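Local coordinates for Rna-directed RNA polymerase (Infectious pancreatic necrosis virus, PDB 3ZED), which probably copies the viral genome as an RNA-directed RNA polymerase that joins ribonucleotides onto a growing RNA strand, and occurs both free and covalently attached to the genomic RNA, at residues G539-G544 with G620-P625; E614-V619 with T629-M634. One frame throughout, in Å; residues are numbered along the deposited sequence.

Contact 1: residues G539-G544 with G620-P625; sequences GYLADG and GGWNNP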
ATOM      1  N   GLY B 539      37.002  -7.226  -6.155  1.00 39.42           N
ATOM      2  CA  GLY B 539      35.978  -6.249  -6.474  1.00 37.89           C
ATOM      3  C   GLY B 539      35.227  -5.643  -5.320  1.00 39.84           C
ATOM      4  O   GLY B 539      35.679  -5.676  -4.174  1.00 39.86           O
ATOM      5  N   TYR B 540      34.097  -5.032  -5.669  1.00 34.72           N
ATOM      6  CA  TYR B 540      33.182  -4.302  -4.802  1.00 34.00           C
ATOM      7  C   TYR B 540      32.815  -5.107  -3.566  1.00 34.96           C
ATOM      8  O   TYR B 540      32.406  -6.282  -3.673  1.00 31.65           O
ATOM      9  CB  TYR B 540      31.881  -3.978  -5.563  1.00 33.24           C
ATOM     10  CG  TYR B 540      31.929  -2.903  -6.629  1.00 33.56           C
ATOM     11  CD1 TYR B 540      32.364  -1.613  -6.331  1.00 35.78           C
ATOM     12  CD2 TYR B 540      31.365  -3.119  -7.886  1.00 33.27           C
ATOM     13  CE1 TYR B 540      32.295  -0.585  -7.279  1.00 37.36           C
ATOM     14  CE2 TYR B 540      31.281  -2.100  -8.835  1.00 33.35           C
ATOM     15  CZ  TYR B 540      31.742  -0.834  -8.526  1.00 42.37           C
ATOM     16  OH  TYR B 540      31.673   0.143  -9.481  1.00 43.00           O
ATOM     17  N   LEU B 541      32.987  -4.478  -2.397  1.00 31.04           N
ATOM     18  CA  LEU B 541      32.633  -5.013  -1.079  1.00 31.53           C
ATOM     19  C   LEU B 541      33.372  -6.321  -0.781  1.00 38.17           C
ATOM     20  O   LEU B 541      32.937  -7.084   0.081  1.00 38.85           O
ATOM     21  CB  LEU B 541      31.079  -5.199  -0.962  1.00 29.92           C
ATOM     22  CG  LEU B 541      30.235  -3.912  -1.118  1.00 33.21           C
ATOM     23  CD1 LEU B 541      28.758  -4.197  -1.072  1.00 31.28           C
ATOM     24  CD2 LEU B 541      30.593  -2.863  -0.037  1.00 35.44           C
ATOM     25  N   ALA B 542      34.498  -6.561  -1.488  1.00 35.30           N
ATOM     26  CA  ALA B 542      35.323  -7.769  -1.387  1.00 36.52           C
ATOM     27  C   ALA B 542      36.700  -7.314  -1.032  1.00 41.57           C
ATOM     28  O   ALA B 542      36.981  -7.181   0.153  1.00 42.62           O
ATOM     29  CB  ALA B 542      35.296  -8.551  -2.711  1.00 36.97           C
ATOM     30  N   ASP B 543      37.517  -6.921  -2.012  1.00 38.67           N
ATOM     31  CA  ASP B 543      38.800  -6.330  -1.657  1.00 38.67           C
ATOM     32  C   ASP B 543      38.661  -4.810  -1.712  1.00 43.84           C
ATOM     33  O   ASP B 543      39.604  -4.124  -1.390  1.00 45.21           O
ATOM     34  CB  ASP B 543      39.987  -6.857  -2.494  1.00 40.16           C
ATOM     35  CG  ASP B 543      40.062  -6.495  -3.974  1.00 47.95           C
ATOM     36  OD1 ASP B 543      39.056  -5.971  -4.519  1.00 44.18           O
ATOM     37  OD2 ASP B 543      41.123  -6.772  -4.603  1.00 51.52           O
ATOM     38  N   GLY B 544      37.501  -4.299  -2.119  1.00 41.27           N
ATOM     39  CA  GLY B 544      37.273  -2.856  -2.145  1.00 41.95           C
ATOM     40  C   GLY B 544      37.656  -2.091  -3.398  1.00 46.42           C
ATOM     41  O   GLY B 544      37.659  -0.853  -3.373  1.00 45.31           O
ATOM     42  N   GLY B 620      21.885  -3.353  -7.285  1.00 33.02           N
ATOM     43  CA  GLY B 620      22.406  -4.711  -7.427  1.00 32.74           C
ATOM     44  C   GLY B 620      23.156  -5.055  -8.688  1.00 36.77           C
ATOM     45  O   GLY B 620      23.729  -6.144  -8.785  1.00 36.63           O
ATOM     46  N   GLY B 621      23.130  -4.149  -9.658  1.00 33.17           N
ATOM     47  CA  GLY B 621      23.812  -4.344 -10.937  1.00 32.53           C
ATOM     48  C   GLY B 621      25.309  -4.330 -10.752  1.00 36.86           C
ATOM     49  O   GLY B 621      26.037  -4.991 -11.509  1.00 36.70           O
ATOM     50  N   TRP B 622      25.778  -3.636  -9.674  1.00 32.22           N
ATOM     51  CA  TRP B 622      27.196  -3.589  -9.335  1.00 32.81           C
ATOM     52  C   TRP B 622      27.771  -4.989  -9.215  1.00 36.51           C
ATOM     53  O   TRP B 622      28.949  -5.155  -9.450  1.00 35.68           O
ATOM     54  CB  TRP B 622      27.446  -2.810  -8.015  1.00 31.76           C
ATOM     55  CG  TRP B 622      26.801  -3.397  -6.790  1.00 32.04           C
ATOM     56  CD1 TRP B 622      25.587  -3.069  -6.276  1.00 34.06           C
ATOM     57  CD2 TRP B 622      27.341  -4.412  -5.926  1.00 32.47           C
ATOM     58  NE1 TRP B 622      25.317  -3.834  -5.166  1.00 33.71           N
ATOM     59  CE2 TRP B 622      26.386  -4.654  -4.916  1.00 36.01           C
ATOM     60  CE3 TRP B 622      28.548  -5.133  -5.898  1.00 34.77           C
ATOM     61  CZ2 TRP B 622      26.599  -5.582  -3.881  1.00 35.71           C
ATOM     62  CZ3 TRP B 622      28.762  -6.049  -4.871  1.00 36.47           C
ATOM     63  CH2 TRP B 622      27.789  -6.278  -3.889  1.00 36.61           C
ATOM     64  N   ASN B 623      26.949  -5.982  -8.800  1.00 35.40           N
ATOM     65  CA  ASN B 623      27.391  -7.348  -8.567  1.00 34.78           C
ATOM     66  C   ASN B 623      27.196  -8.240  -9.801  1.00 39.20           C
ATOM     67  O   ASN B 623      27.464  -9.433  -9.715  1.00 40.26           O
ATOM     68  CB  ASN B 623      26.696  -7.951  -7.328  1.00 32.62           C
ATOM     69  CG  ASN B 623      27.510  -9.050  -6.688  1.00 41.20           C
ATOM     70  OD1 ASN B 623      28.730  -8.981  -6.613  1.00 38.30           O
ATOM     71  ND2 ASN B 623      26.866 -10.125  -6.286  1.00 33.70           N
ATOM     72  N   ASN B 624      26.756  -7.679 -10.938  1.00 34.81           N
ATOM     73  CA  ASN B 624      26.605  -8.423 -12.196  1.00 34.13           C
ATOM     74  C   ASN B 624      27.713  -7.891 -13.121  1.00 38.78           C
ATOM     75  O   ASN B 624      27.613  -6.733 -13.543  1.00 38.69           O
ATOM     76  CB  ASN B 624      25.208  -8.254 -12.778  1.00 33.66           C
ATOM     77  CG  ASN B 624      24.969  -9.075 -14.012  1.00 47.77           C
ATOM     78  OD1 ASN B 624      25.675  -8.982 -15.019  1.00 40.92           O
ATOM     79  ND2 ASN B 624      23.927  -9.863 -13.984  1.00 39.56           N
ATOM     80  N   PRO B 625      28.798  -8.660 -13.414  1.00 35.00           N
ATOM     81  CA  PRO B 625      29.929  -8.061 -14.121  1.00 36.00           C
ATOM     82  C   PRO B 625      29.608  -7.535 -15.510  1.00 40.21           C
ATOM     83  O   PRO B 625      30.075  -6.447 -15.838  1.00 40.80           O
ATOM     84  CB  PRO B 625      31.003  -9.160 -14.127  1.00 38.33           C
ATOM     85  CG  PRO B 625      30.252 -10.430 -13.861  1.00 42.31           C
ATOM     86  CD  PRO B 625      29.126 -10.025 -12.950  1.00 36.70           C
TER
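Tyr540 and Leu541 pack against the indole of Trp622, which stands in a type I beta turn, Gly621 to Asn624, at the bend between helices 604-621 and 625-645 of the thumb region. In Trp622, chi1 of 62° tucks CG over the backbone, flanked by N and C, and this brings the six-membered ring of the indole up against the 539-544 loop. The side chains of Tyr540 and Trp622 pass each other, pointing opposite ways: Tyr540 CB reaches Trp622 CE3 at 3.5 Å, obliquely to the indole. The phenol ring passes Trp622 with one edge to its carbonyl, Tyr540 CD2 lying 3.5 Å from Trp622 O, and carries its hydroxyl on toward helix 625-645, where Glu628 OE2 hydrogen-bonds it. Leu541 comes in roughly perpendicular to the indole and meets the end of the six-membered ring farthest from CB, CD1 to Trp622 CH2 at 3.6 Å, again obliquely. From the indole's own turn, Asn623 CB sits over one face, off centre. Leu680 of helix 677-683 and Val577 of strand 573-578 also touch Trp622. The loop itself is tightly wound: Gly539 O accepts from both Ala542 N and Gly544 N, which come from opposite faces of its carbonyl plane. Gly539 N in turn gives a 2.9 Å hydrogen bond to Asp543 OD1, bent to 140° and arriving from above the carboxylate plane.

Contact 2: residues E614-V619 with T629-M634; sequences EAIRLV and TAAKHM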
ATOM      1  N   GLU B 614      23.011   4.772 -12.882  1.00 40.97           N
ATOM      2  CA  GLU B 614      23.589   4.716 -11.544  1.00 40.48           C
ATOM      3  C   GLU B 614      22.702   3.911 -10.586  1.00 42.50           C
ATOM      4  O   GLU B 614      23.228   3.112  -9.813  1.00 41.78           O
ATOM      5  CB  GLU B 614      23.834   6.131 -10.975  1.00 43.01           C
ATOM      6  CG  GLU B 614      24.934   6.931 -11.660  1.00 48.67           C
ATOM      7  CD  GLU B 614      26.345   6.393 -11.522  1.00 62.30           C
ATOM      8  OE1 GLU B 614      26.694   5.424 -12.231  1.00 53.42           O
ATOM      9  OE2 GLU B 614      27.119   6.964 -10.729  1.00 67.68           O
ATOM     10  N   ALA B 615      21.360   4.104 -10.646  1.00 38.52           N
ATOM     11  CA  ALA B 615      20.406   3.412  -9.775  1.00 36.27           C
ATOM     12  C   ALA B 615      20.377   1.917 -10.054  1.00 38.24           C
ATOM     13  O   ALA B 615      20.402   1.146  -9.099  1.00 37.31           O
ATOM     14  CB  ALA B 615      19.017   4.006  -9.902  1.00 37.03           C
ATOM     15  N   ILE B 616      20.411   1.495 -11.335  1.00 35.53           N
ATOM     16  CA  ILE B 616      20.433   0.070 -11.682  1.00 35.59           C
ATOM     17  C   ILE B 616      21.739  -0.595 -11.101  1.00 38.21           C
ATOM     18  O   ILE B 616      21.689  -1.728 -10.604  1.00 35.10           O
ATOM     19  CB  ILE B 616      20.193  -0.224 -13.194  1.00 39.17           C
ATOM     20  CG1 ILE B 616      19.691  -1.661 -13.412  1.00 40.32           C
ATOM     21  CG2 ILE B 616      21.399   0.066 -14.083  1.00 40.74           C
ATOM     22  CD1 ILE B 616      18.183  -1.912 -13.081  1.00 45.92           C
ATOM     23  N   ARG B 617      22.854   0.152 -11.082  1.00 35.90           N
ATOM     24  CA  ARG B 617      24.112  -0.322 -10.498  1.00 36.07           C
ATOM     25  C   ARG B 617      23.979  -0.432  -8.972  1.00 38.28           C
ATOM     26  O   ARG B 617      24.286  -1.485  -8.423  1.00 37.35           O
ATOM     27  CB  ARG B 617      25.271   0.611 -10.869  1.00 36.93           C
ATOM     28  CG  ARG B 617      25.627   0.613 -12.349  1.00 39.94           C
ATOM     29  CD  ARG B 617      26.587   1.747 -12.688  1.00 33.87           C
ATOM     30  NE  ARG B 617      27.921   1.468 -12.164  1.00 39.23           N
ATOM     31  CZ  ARG B 617      28.885   2.370 -12.017  1.00 51.59           C
ATOM     32  NH1 ARG B 617      28.669   3.642 -12.329  1.00 37.92           N
ATOM     33  NH2 ARG B 617      30.066   2.013 -11.551  1.00 39.52           N
ATOM     34  N   LEU B 618      23.463   0.625  -8.311  1.00 36.65           N
ATOM     35  CA  LEU B 618      23.283   0.720  -6.859  1.00 38.04           C
ATOM     36  C   LEU B 618      22.452  -0.395  -6.248  1.00 37.96           C
ATOM     37  O   LEU B 618      22.804  -0.911  -5.182  1.00 36.83           O
ATOM     38  CB  LEU B 618      22.583   2.035  -6.496  1.00 39.95           C
ATOM     39  CG  LEU B 618      23.391   3.278  -6.331  1.00 48.48           C
ATOM     40  CD1 LEU B 618      22.476   4.471  -6.295  1.00 51.38           C
ATOM     41  CD2 LEU B 618      24.164   3.238  -5.058  1.00 49.02           C
ATOM     42  N   VAL B 619      21.315  -0.700  -6.864  1.00 33.34           N
ATOM     43  CA  VAL B 619      20.377  -1.676  -6.320  1.00 32.51           C
ATOM     44  C   VAL B 619      20.856  -3.115  -6.485  1.00 37.51           C
ATOM     45  O   VAL B 619      20.287  -3.989  -5.844  1.00 40.79           O
ATOM     46  CB  VAL B 619      18.939  -1.488  -6.871  1.00 34.29           C
ATOM     47  CG1 VAL B 619      18.378  -0.158  -6.388  1.00 33.57           C
ATOM     48  CG2 VAL B 619      18.891  -1.613  -8.401  1.00 33.20           C
ATOM     49  N   THR B 629      29.718  -3.503 -16.134  1.00 37.63           N
ATOM     50  CA  THR B 629      30.662  -2.977 -17.126  1.00 39.32           C
ATOM     51  C   THR B 629      29.917  -2.087 -18.139  1.00 45.75           C
ATOM     52  O   THR B 629      30.362  -0.956 -18.373  1.00 46.29           O
ATOM     53  CB  THR B 629      31.436  -4.108 -17.825  1.00 47.63           C
ATOM     54  OG1 THR B 629      31.870  -5.060 -16.844  1.00 45.45           O
ATOM     55  CG2 THR B 629      32.640  -3.595 -18.600  1.00 46.35           C
ATOM     56  N   ALA B 630      28.755  -2.578 -18.682  1.00 41.41           N
ATOM     57  CA  ALA B 630      27.920  -1.842 -19.637  1.00 41.53           C
ATOM     58  C   ALA B 630      27.267  -0.593 -19.006  1.00 46.35           C
ATOM     59  O   ALA B 630      27.357   0.475 -19.613  1.00 46.11           O
ATOM     60  CB  ALA B 630      26.855  -2.742 -20.220  1.00 41.47           C
ATOM     61  N   ALA B 631      26.633  -0.714 -17.802  1.00 42.15           N
ATOM     62  CA  ALA B 631      25.987   0.422 -17.124  1.00 41.44           C
ATOM     63  C   ALA B 631      27.006   1.503 -16.707  1.00 46.00           C
ATOM     64  O   ALA B 631      26.700   2.686 -16.865  1.00 44.97           O
ATOM     65  CB  ALA B 631      25.188  -0.039 -15.912  1.00 40.25           C
ATOM     66  N   LYS B 632      28.199   1.108 -16.181  1.00 43.48           N
ATOM     67  CA  LYS B 632      29.258   2.060 -15.793  1.00 44.58           C
ATOM     68  C   LYS B 632      29.655   2.886 -17.021  1.00 50.48           C
ATOM     69  O   LYS B 632      29.712   4.113 -16.946  1.00 50.36           O
ATOM     70  CB  LYS B 632      30.492   1.346 -15.190  1.00 45.63           C
ATOM     71  CG  LYS B 632      31.625   2.279 -14.751  1.00 46.13           C
ATOM     72  CD  LYS B 632      32.831   1.508 -14.202  1.00 53.87           C
ATOM     73  CE  LYS B 632      33.758   2.408 -13.402  1.00 82.16           C
ATOM     74  NZ  LYS B 632      34.876   1.677 -12.713  1.00 94.17           N
ATOM     75  N   HIS B 633      29.871   2.197 -18.158  1.00 48.80           N
ATOM     76  CA  HIS B 633      30.215   2.820 -19.431  1.00 50.67           C
ATOM     77  C   HIS B 633      29.141   3.831 -19.847  1.00 55.67           C
ATOM     78  O   HIS B 633      29.465   4.964 -20.183  1.00 55.72           O
ATOM     79  CB  HIS B 633      30.400   1.762 -20.528  1.00 51.99           C
ATOM     80  CG  HIS B 633      30.686   2.366 -21.868  1.00 57.03           C
ATOM     81  ND1 HIS B 633      29.678   2.582 -22.789  1.00 59.44           N
ATOM     82  CD2 HIS B 633      31.844   2.858 -22.368  1.00 59.76           C
ATOM     83  CE1 HIS B 633      30.269   3.141 -23.840  1.00 60.07           C
ATOM     84  NE2 HIS B 633      31.562   3.338 -23.624  1.00 60.60           N
ATOM     85  N   MET B 634      27.869   3.426 -19.785  1.00 53.09           N
ATOM     86  CA  MET B 634      26.722   4.266 -20.118  1.00 53.59           C
ATOM     87  C   MET B 634      26.646   5.483 -19.199  1.00 57.47           C
ATOM     88  O   MET B 634      26.405   6.585 -19.679  1.00 57.29           O
ATOM     89  CB  MET B 634      25.424   3.460 -20.042  1.00 55.28           C
ATOM     90  CG  MET B 634      25.238   2.527 -21.208  1.00 60.86           C
ATOM     91  SD  MET B 634      24.495   3.362 -22.627  1.00 68.21           S
ATOM     92  CE  MET B 634      25.926   3.838 -23.533  1.00 66.76           C
TER
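The guanidinium of Arg617 carries Lys632 on one face, with Lys632 CB 3.6 Å above the plane and over its centre. Lys632 CG extends the cover outward, reaching Arg617 NH2 at 3.6 Å. Arg617 NH1 makes a salt bridge of 2.7 Å to the syn lone pair of Glu614 OE1, one helical turn earlier, with the carboxylate oxygen tilted 23° from the guanidinium plane. Arg617 NH2 is engaged by Glu628 in a second salt bridge, and these two carboxylates probably offset the like charge of Lys632, whose NZ stands 5.0 Å from Arg617 NH2. Glu614 is itself shared: OE1 also meets Ser635 and OE2 pairs with Arg639, both on helix 625-645. The bend at chi3 of Arg617 (72°) turns the end of the chain across helix 629-634, laying the guanidinium against the start of the Lys632 side chain, while Lys632 stays extended and runs on past it. Nearer the Arg617 backbone the packing is apolar. Arg617 CG rests on Ala631 CB at 3.6 Å, and Ile616 CG2 approaches the same methyl more loosely, at 4.2 Å. The axes of the two segments pass 9.4 Å apart, their directions 145° from one another, and the backbones come closest where Ala631 faces Arg617. This is the near-antiparallel packing of an alpha-helical hairpin, here formed by consecutive helices of the polymerase thumb.

How the contacts relate
From the N terminus the chain first passes 539-544, a loop after helix 524-533, then runs through strands 556-560, 563-568 and 573-578 and helices 580-588 and 596-600 before reaching helix 604-621. Contact 1 closes that long excursion, tying the 539-544 loop to the end of helix 604-621. Contact 2 is far more local, pairing that helix with helix 625-645 around the bend that contains 620-625, so the segments alternate and the two contacts cross. Their centres lie 11 Å apart. Helix 604-621 serves both, and probable backbone hydrogen bonds of i to i-5 spacing, Gly621 N to Ile616 O and Trp622 N to Arg617 O, link them. A weak bond between Tyr540 OH and Arg617 NH2 bridges the contacts directly.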